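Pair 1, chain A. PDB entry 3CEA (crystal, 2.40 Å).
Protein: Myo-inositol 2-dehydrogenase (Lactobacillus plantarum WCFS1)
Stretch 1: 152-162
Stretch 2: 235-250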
# COMPACT_ATOMS: atom_id res chain seq x y z
N LYS A 152 -0.97 -4.95 -25.57
CA LYS A 152 0.15 -4.29 -26.25
C LYS A 152 0.58 -3.06 -25.47
O LYS A 152 -0.25 -2.34 -24.92
CB LYS A 152 -0.23 -3.90 -27.68
CG LYS A 152 -0.28 -5.08 -28.66
CD LYS A 152 -0.77 -4.65 -30.04
N ILE A 153 1.89 -2.84 -25.41
CA ILE A 153 2.46 -1.69 -24.71
C ILE A 153 2.11 -0.40 -25.44
O ILE A 153 2.20 -0.33 -26.67
CB ILE A 153 4.00 -1.82 -24.57
CG1 ILE A 153 4.37 -3.09 -23.80
CG2 ILE A 153 4.60 -0.59 -23.89
CD1 ILE A 153 5.70 -3.68 -24.19
N ILE A 154 1.68 0.61 -24.69
CA ILE A 154 1.40 1.92 -25.27
C ILE A 154 2.31 3.02 -24.71
O ILE A 154 2.59 4.01 -25.39
CB ILE A 154 -0.11 2.32 -25.17
CG1 ILE A 154 -0.55 2.47 -23.71
CG2 ILE A 154 -0.99 1.32 -25.93
CD1 ILE A 154 -2.02 2.85 -23.54
N TYR A 155 2.79 2.83 -23.48
CA TYR A 155 3.57 3.85 -22.79
C TYR A 155 4.43 3.26 -21.67
O TYR A 155 4.01 2.33 -20.98
CB TYR A 155 2.66 4.94 -22.22
CG TYR A 155 3.36 5.97 -21.35
CD1 TYR A 155 4.02 7.06 -21.92
CD2 TYR A 155 3.37 5.84 -19.96
CE1 TYR A 155 4.67 8.00 -21.13
CE2 TYR A 155 4.02 6.78 -19.16
CZ TYR A 155 4.67 7.85 -19.76
OH TYR A 155 5.30 8.79 -18.98
N MSE A 156 5.62 3.82 -21.50
CA MSE A 156 6.53 3.39 -20.44
C MSE A 156 7.15 4.58 -19.74
O MSE A 156 7.45 5.60 -20.36
CB MSE A 156 7.62 2.47 -21.00
CG MSE A 156 7.08 1.15 -21.56
SE MSE A 156 8.47 -0.10 -22.05
CE MSE A 156 9.30 -0.37 -20.29
N ARG A 157 7.35 4.44 -18.43
CA ARG A 157 7.90 5.52 -17.63
C ARG A 157 8.99 4.99 -16.72
O ARG A 157 8.76 4.07 -15.92
CB ARG A 157 6.78 6.18 -16.82
CG ARG A 157 7.20 7.42 -16.05
CD ARG A 157 6.00 8.12 -15.42
NE ARG A 157 5.13 7.20 -14.68
CZ ARG A 157 5.35 6.78 -13.43
NH1 ARG A 157 6.43 7.18 -12.76
NH2 ARG A 157 4.49 5.95 -12.86
N GLY A 158 10.19 5.55 -16.85
CA GLY A 158 11.33 5.16 -16.05
C GLY A 158 11.79 6.29 -15.15
O GLY A 158 12.03 7.40 -15.62
N TYR A 159 11.88 5.99 -13.86
CA TYR A 159 12.42 6.91 -12.86
C TYR A 159 13.71 6.34 -12.30
O TYR A 159 13.78 5.16 -11.96
CB TYR A 159 11.42 7.09 -11.71
CG TYR A 159 10.32 8.10 -11.92
CD1 TYR A 159 9.87 8.45 -13.19
CD2 TYR A 159 9.68 8.69 -10.82
CE1 TYR A 159 8.85 9.37 -13.37
CE2 TYR A 159 8.65 9.60 -10.99
CZ TYR A 159 8.24 9.94 -12.26
OH TYR A 159 7.22 10.85 -12.43
N GLY A 160 14.73 7.20 -12.19
CA GLY A 160 16.00 6.84 -11.58
C GLY A 160 16.53 8.02 -10.79
O GLY A 160 17.28 8.85 -11.32
N ILE A 161 16.11 8.11 -9.53
CA ILE A 161 16.44 9.25 -8.68
C ILE A 161 17.20 8.83 -7.42
O ILE A 161 16.71 8.01 -6.64
CB ILE A 161 15.18 10.11 -8.32
CG1 ILE A 161 14.49 10.64 -9.59
CG2 ILE A 161 15.56 11.31 -7.49
CD1 ILE A 161 13.35 9.78 -10.07
N ASP A 162 18.39 9.39 -7.25
CA ASP A 162 19.21 9.21 -6.06
C ASP A 162 18.66 10.04 -4.89
O ASP A 162 17.96 11.03 -5.12
CB ASP A 162 20.66 9.62 -6.34
CG ASP A 162 21.45 8.57 -7.11
OD1 ASP A 162 20.91 7.48 -7.39
OD2 ASP A 162 22.62 8.85 -7.43
N GLY A 235 5.20 3.32 -32.39
CA GLY A 235 4.11 4.05 -31.75
C GLY A 235 4.27 4.37 -30.27
O GLY A 235 3.74 5.39 -29.79
N VAL A 236 4.98 3.52 -29.55
CA VAL A 236 5.10 3.63 -28.09
C VAL A 236 5.69 4.98 -27.66
O VAL A 236 6.55 5.55 -28.34
CB VAL A 236 5.91 2.43 -27.50
CG1 VAL A 236 6.06 2.55 -25.99
CG2 VAL A 236 5.23 1.10 -27.86
N ILE A 237 5.21 5.50 -26.54
CA ILE A 237 5.71 6.75 -25.99
C ILE A 237 6.36 6.45 -24.64
O ILE A 237 5.90 5.57 -23.91
CB ILE A 237 4.58 7.80 -25.85
CG1 ILE A 237 3.84 7.97 -27.18
CG2 ILE A 237 5.15 9.14 -25.39
CD1 ILE A 237 2.42 8.48 -27.06
N ALA A 238 7.44 7.15 -24.32
CA ALA A 238 8.15 6.90 -23.07
C ALA A 238 8.66 8.18 -22.42
O ALA A 238 9.02 9.14 -23.11
CB ALA A 238 9.29 5.92 -23.29
N THR A 239 8.66 8.18 -21.09
CA THR A 239 9.24 9.26 -20.30
C THR A 239 10.36 8.68 -19.45
O THR A 239 10.22 7.60 -18.88
CB THR A 239 8.19 9.92 -19.38
OG1 THR A 239 7.10 10.41 -20.17
CG2 THR A 239 8.79 11.08 -18.59
N LEU A 240 11.48 9.40 -19.39
CA LEU A 240 12.60 9.04 -18.51
C LEU A 240 12.90 10.20 -17.58
O LEU A 240 12.99 11.35 -18.01
CB LEU A 240 13.86 8.73 -19.31
CG LEU A 240 13.81 7.93 -20.61
CD1 LEU A 240 15.08 8.22 -21.40
CD2 LEU A 240 13.67 6.44 -20.34
N ILE A 241 13.05 9.89 -16.29
CA ILE A 241 13.44 10.89 -15.31
C ILE A 241 14.66 10.45 -14.52
O ILE A 241 14.66 9.40 -13.87
CB ILE A 241 12.27 11.26 -14.37
CG1 ILE A 241 11.11 11.83 -15.18
CG2 ILE A 241 12.74 12.24 -13.29
CD1 ILE A 241 10.04 12.47 -14.36
N GLY A 242 15.72 11.25 -14.61
CA GLY A 242 16.92 11.05 -13.81
C GLY A 242 17.04 12.19 -12.83
O GLY A 242 16.94 13.35 -13.21
N GLY A 243 17.26 11.85 -11.56
CA GLY A 243 17.37 12.84 -10.50
C GLY A 243 18.38 12.45 -9.44
O GLY A 243 18.84 11.31 -9.41
N ARG A 244 18.71 13.41 -8.58
CA ARG A 244 19.74 13.23 -7.56
C ARG A 244 19.37 13.88 -6.22
O ARG A 244 20.23 14.06 -5.36
CB ARG A 244 21.08 13.80 -8.04
CG ARG A 244 21.44 13.45 -9.48
CD ARG A 244 22.93 13.30 -9.64
NE ARG A 244 23.28 12.69 -10.92
CZ ARG A 244 23.39 11.38 -11.14
NH1 ARG A 244 23.17 10.51 -10.16
NH2 ARG A 244 23.72 10.94 -12.35
N HIS A 245 18.09 14.22 -6.03
CA HIS A 245 17.68 15.00 -4.87
C HIS A 245 16.36 14.56 -4.21
O HIS A 245 15.60 15.39 -3.70
CB HIS A 245 17.60 16.48 -5.25
CG HIS A 245 18.21 17.40 -4.23
ND1 HIS A 245 17.47 17.99 -3.23
CD2 HIS A 245 19.48 17.82 -4.06
CE1 HIS A 245 18.26 18.75 -2.49
NE2 HIS A 245 19.49 18.66 -2.97
N ALA A 246 16.10 13.25 -4.20
CA ALA A 246 14.94 12.71 -3.48
C ALA A 246 15.19 12.70 -1.97
O ALA A 246 16.31 12.42 -1.52
CB ALA A 246 14.58 11.32 -3.97
N ALA A 247 14.15 13.01 -1.20
CA ALA A 247 14.23 13.03 0.26
C ALA A 247 14.02 11.65 0.89
O ALA A 247 14.65 11.34 1.90
CB ALA A 247 13.24 14.04 0.83
N HIS A 248 13.16 10.84 0.29
CA HIS A 248 12.78 9.55 0.88
C HIS A 248 13.82 8.44 0.74
O HIS A 248 13.98 7.61 1.65
CB HIS A 248 11.41 9.08 0.35
CG HIS A 248 11.39 8.76 -1.12
ND1 HIS A 248 11.53 9.73 -2.09
CD2 HIS A 248 11.22 7.59 -1.77
CE1 HIS A 248 11.46 9.16 -3.28
NE2 HIS A 248 11.27 7.86 -3.12
N GLY A 249 14.53 8.42 -0.38
CA GLY A 249 15.55 7.42 -0.64
C GLY A 249 15.89 7.33 -2.12
O GLY A 249 15.78 8.31 -2.85
N ASN A 250 16.31 6.14 -2.55
CA ASN A 250 16.59 5.87 -3.95
C ASN A 250 15.31 5.39 -4.63
O ASN A 250 14.77 4.34 -4.28
CB ASN A 250 17.70 4.83 -4.08
CG ASN A 250 17.96 4.41 -5.53
OD1 ASN A 250 18.00 3.22 -5.83
ND2 ASN A 250 18.15 5.38 -6.41
O HOH W 1 1.51 4.53 -27.64
O HOH W 2 20.05 5.03 -9.09

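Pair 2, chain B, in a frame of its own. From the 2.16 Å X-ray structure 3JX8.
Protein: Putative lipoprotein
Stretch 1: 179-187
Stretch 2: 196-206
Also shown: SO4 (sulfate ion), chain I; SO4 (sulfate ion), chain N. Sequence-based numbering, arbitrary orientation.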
# COMPACT_ATOMS: atom_id res chain seq x y z
N ARG B 179 -13.76 -10.19 16.08
CA ARG B 179 -12.38 -10.18 15.55
C ARG B 179 -12.18 -9.07 14.56
O ARG B 179 -13.02 -8.87 13.67
CB ARG B 179 -12.02 -11.50 14.89
CG ARG B 179 -12.03 -12.66 15.90
CD ARG B 179 -11.67 -13.97 15.27
NE ARG B 179 -12.60 -14.24 14.19
CZ ARG B 179 -12.41 -15.12 13.22
NH1 ARG B 179 -11.31 -15.87 13.17
NH2 ARG B 179 -13.36 -15.26 12.28
N ALA B 180 -11.07 -8.35 14.72
CA ALA B 180 -10.70 -7.23 13.88
C ALA B 180 -9.28 -7.41 13.34
O ALA B 180 -8.36 -7.89 14.04
CB ALA B 180 -10.79 -5.90 14.66
N SER B 181 -9.11 -6.97 12.10
CA SER B 181 -7.82 -6.91 11.48
C SER B 181 -7.63 -5.49 10.88
O SER B 181 -8.44 -5.04 10.07
CB SER B 181 -7.74 -8.00 10.45
OG SER B 181 -6.65 -7.74 9.62
N PHE B 182 -6.60 -4.76 11.34
CA PHE B 182 -6.30 -3.40 10.90
C PHE B 182 -4.92 -3.30 10.27
O PHE B 182 -3.90 -3.63 10.91
CB PHE B 182 -6.34 -2.46 12.09
CG PHE B 182 -7.67 -2.38 12.75
CD1 PHE B 182 -8.81 -2.11 12.02
CD2 PHE B 182 -7.80 -2.54 14.12
CE1 PHE B 182 -10.06 -2.03 12.64
CE2 PHE B 182 -9.05 -2.45 14.74
CZ PHE B 182 -10.18 -2.19 13.99
N ASN B 183 -4.87 -2.82 9.03
CA ASN B 183 -3.65 -2.82 8.25
C ASN B 183 -3.43 -1.46 7.61
O ASN B 183 -4.34 -0.93 6.96
CB ASN B 183 -3.73 -3.86 7.17
CG ASN B 183 -4.07 -5.20 7.72
OD1 ASN B 183 -3.20 -5.92 8.21
ND2 ASN B 183 -5.36 -5.53 7.71
N VAL B 184 -2.26 -0.89 7.83
CA VAL B 184 -1.84 0.34 7.17
C VAL B 184 -0.51 0.15 6.42
O VAL B 184 0.48 -0.30 7.01
CB VAL B 184 -1.70 1.47 8.19
CG1 VAL B 184 -1.20 2.73 7.48
CG2 VAL B 184 -3.02 1.70 8.88
N ALA B 185 -0.50 0.48 5.12
CA ALA B 185 0.73 0.50 4.32
C ALA B 185 0.87 1.91 3.77
O ALA B 185 0.38 2.22 2.67
CB ALA B 185 0.67 -0.53 3.20
N GLY B 186 1.57 2.76 4.50
CA GLY B 186 1.72 4.15 4.13
C GLY B 186 1.63 5.04 5.35
O GLY B 186 1.82 4.58 6.47
N SER B 187 1.32 6.31 5.14
CA SER B 187 1.35 7.30 6.21
C SER B 187 -0.01 7.50 6.84
O SER B 187 -0.12 8.24 7.78
CB SER B 187 1.90 8.63 5.68
OG SER B 187 1.08 9.15 4.65
N GLN B 196 -14.82 -1.56 19.86
CA GLN B 196 -14.40 -2.56 20.82
C GLN B 196 -14.28 -3.94 20.19
O GLN B 196 -15.28 -4.57 19.85
CB GLN B 196 -15.38 -2.61 21.99
CG GLN B 196 -14.91 -3.48 23.13
CD GLN B 196 -16.03 -3.77 24.11
OE1 GLN B 196 -16.05 -3.24 25.20
NE2 GLN B 196 -16.98 -4.59 23.71
N ALA B 197 -13.05 -4.41 20.07
CA ALA B 197 -12.73 -5.73 19.56
C ALA B 197 -12.37 -6.66 20.71
O ALA B 197 -11.70 -6.26 21.66
CB ALA B 197 -11.57 -5.65 18.61
N ARG B 198 -12.79 -7.92 20.61
CA ARG B 198 -12.28 -8.93 21.53
C ARG B 198 -10.84 -9.28 21.16
O ARG B 198 -9.96 -9.26 22.01
CB ARG B 198 -13.18 -10.17 21.56
CG ARG B 198 -12.68 -11.22 22.55
CD ARG B 198 -13.64 -12.40 22.67
NE ARG B 198 -13.76 -13.10 21.38
CZ ARG B 198 -12.96 -14.07 20.94
NH1 ARG B 198 -11.96 -14.53 21.68
NH2 ARG B 198 -13.17 -14.59 19.73
N LYS B 199 -10.63 -9.66 19.89
CA LYS B 199 -9.31 -9.93 19.35
C LYS B 199 -9.03 -9.00 18.19
O LYS B 199 -9.87 -8.80 17.32
CB LYS B 199 -9.23 -11.36 18.84
CG LYS B 199 -9.58 -12.42 19.90
CD LYS B 199 -8.92 -13.81 19.65
CE LYS B 199 -9.39 -14.51 18.38
NZ LYS B 199 -8.97 -15.97 18.30
N ALA B 200 -7.83 -8.42 18.17
CA ALA B 200 -7.40 -7.57 17.06
C ALA B 200 -5.97 -7.86 16.64
O ALA B 200 -5.07 -8.11 17.48
CB ALA B 200 -7.54 -6.13 17.42
N GLU B 201 -5.76 -7.80 15.33
CA GLU B 201 -4.44 -7.83 14.71
C GLU B 201 -4.18 -6.48 14.04
O GLU B 201 -5.01 -6.01 13.25
CB GLU B 201 -4.41 -8.90 13.64
CG GLU B 201 -3.03 -9.18 13.12
CD GLU B 201 -3.05 -10.10 11.90
OE1 GLU B 201 -4.02 -10.90 11.81
OE2 GLU B 201 -2.10 -10.00 11.05
N CYS B 202 -3.04 -5.87 14.34
CA CYS B 202 -2.68 -4.56 13.81
C CYS B 202 -1.34 -4.66 13.11
O CYS B 202 -0.34 -5.11 13.68
CB CYS B 202 -2.57 -3.57 14.94
SG CYS B 202 -4.12 -3.20 15.71
N ASN B 203 -1.33 -4.26 11.86
CA ASN B 203 -0.12 -4.27 11.05
C ASN B 203 0.10 -2.94 10.42
O ASN B 203 -0.81 -2.43 9.76
CB ASN B 203 -0.23 -5.29 9.95
CG ASN B 203 -0.29 -6.71 10.47
OD1 ASN B 203 0.71 -7.24 10.95
ND2 ASN B 203 -1.45 -7.32 10.39
N ILE B 204 1.33 -2.42 10.58
CA ILE B 204 1.78 -1.18 9.94
C ILE B 204 3.08 -1.38 9.16
O ILE B 204 4.07 -1.92 9.66
CB ILE B 204 2.04 -0.06 10.96
CG1 ILE B 204 0.76 0.22 11.79
CG2 ILE B 204 2.49 1.24 10.24
CD1 ILE B 204 0.88 1.42 12.72
N ALA B 205 3.05 -0.90 7.91
CA ALA B 205 4.23 -0.80 7.08
C ALA B 205 4.46 0.69 6.82
O ALA B 205 3.62 1.39 6.29
CB ALA B 205 4.06 -1.60 5.78
N SER B 206 5.63 1.16 7.22
CA SER B 206 6.08 2.51 7.08
C SER B 206 5.60 3.41 8.24
O SER B 206 5.72 2.98 9.38
CB SER B 206 5.91 3.02 5.63
OG SER B 206 5.13 4.17 5.51
S SO4 I . -10.82 -17.77 20.20
O1 SO4 I . -9.64 -17.01 20.56
O2 SO4 I . -10.92 -17.86 18.74
O3 SO4 I . -10.73 -19.08 20.82
O4 SO4 I . -12.00 -17.14 20.75
S SO4 N . 8.32 6.94 5.30
O1 SO4 N . 8.23 5.45 5.36
O2 SO4 N . 6.93 7.44 5.13
O3 SO4 N . 8.88 7.39 6.58
O4 SO4 N . 9.17 7.34 4.20

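Two neighbouring parallel β-strands fix the backbone almost completely and leave the side chains free to vary, as pairs 1 and 2 illustrate. Their strand axes run at 2° and 7° with closest approaches of 4.5 and 4.7 Å, and 14 central residues superpose with an RMSD of 0.3 Å. The ladder is the same in both: because parallel strands offset their donors and acceptors, one residue bonds through its N and O to two residues that flank its register partner. Thus Gly158(A) N donates to Thr239(A) O (2.9 Å) and Ile241(A) N donates to Gly158(A) O (2.8 Å); at the matching position, Phe182(B) N donates to Glu201(B) O and Asn203(B) N to Phe182(B) O, both at 2.8 Å.

On the face carrying Tyr159(A) and Ile241(A), pair 1 is largely apolar. The Tyr159(A) ring meets its neighbour through CE1, 3.5 Å from CD1 of Ile241(A). The same two positions in pair 2 hold Asn183(B) and Asn203(B), which replace this packing with a hydrogen bond from Asn203(B) ND2 to Asn183(B) OD1 (3.1 Å). The amides are further tied within their own strands: Asn183(B) ND2 donates to Ser181(B) OG (3.2 Å), and Asn203(B) ND2 to Glu201(B) OE2 (2.8 Å). Pair 1 places a polar link on this face too, but diagonally, from Tyr155(A) OH to Thr239(A) OG1 (2.7 Å). The counterpart of Tyr155(A), Arg179(B), instead lays its aliphatic part along Lys199(B), with CD 3.9 Å from CE; the Lys199(B) NZ continues to a sulfate, probably from the crystallisation liquor, 2.6 Å from its O1.

The other face inverts the distribution of bulk. Gly158(A) and Gly160(A) contribute no side chains, whereas Phe182(B) and Val184(B) fill the equivalent positions. The Phe182(B) ring presents its edge to Cys202(B), with CD2 4.1 Å from SG. Met156(A), a selenomethionine, and Ala180(B) also coincide, and both face an alanine: CB of Met156(A) lies 4.5 Å from CB of Ala238(A), and CB of Ala180(B) lies 4.3 Å from CB of Ala200(B).

The clearest trade of size comes at the end of the ladder. Ile161(A) crosses to Gly243(A) with a CA–CA separation of 4.1 Å, and an ideal CB on that glycine would sit 2.9 Å from Ile161(A) CG1, a clash. In pair 2 both positions are alanines, Ala185(B) and Ala205(B), whose CA atoms stand 4.6 Å apart and whose CB atoms meet at 4.4 Å.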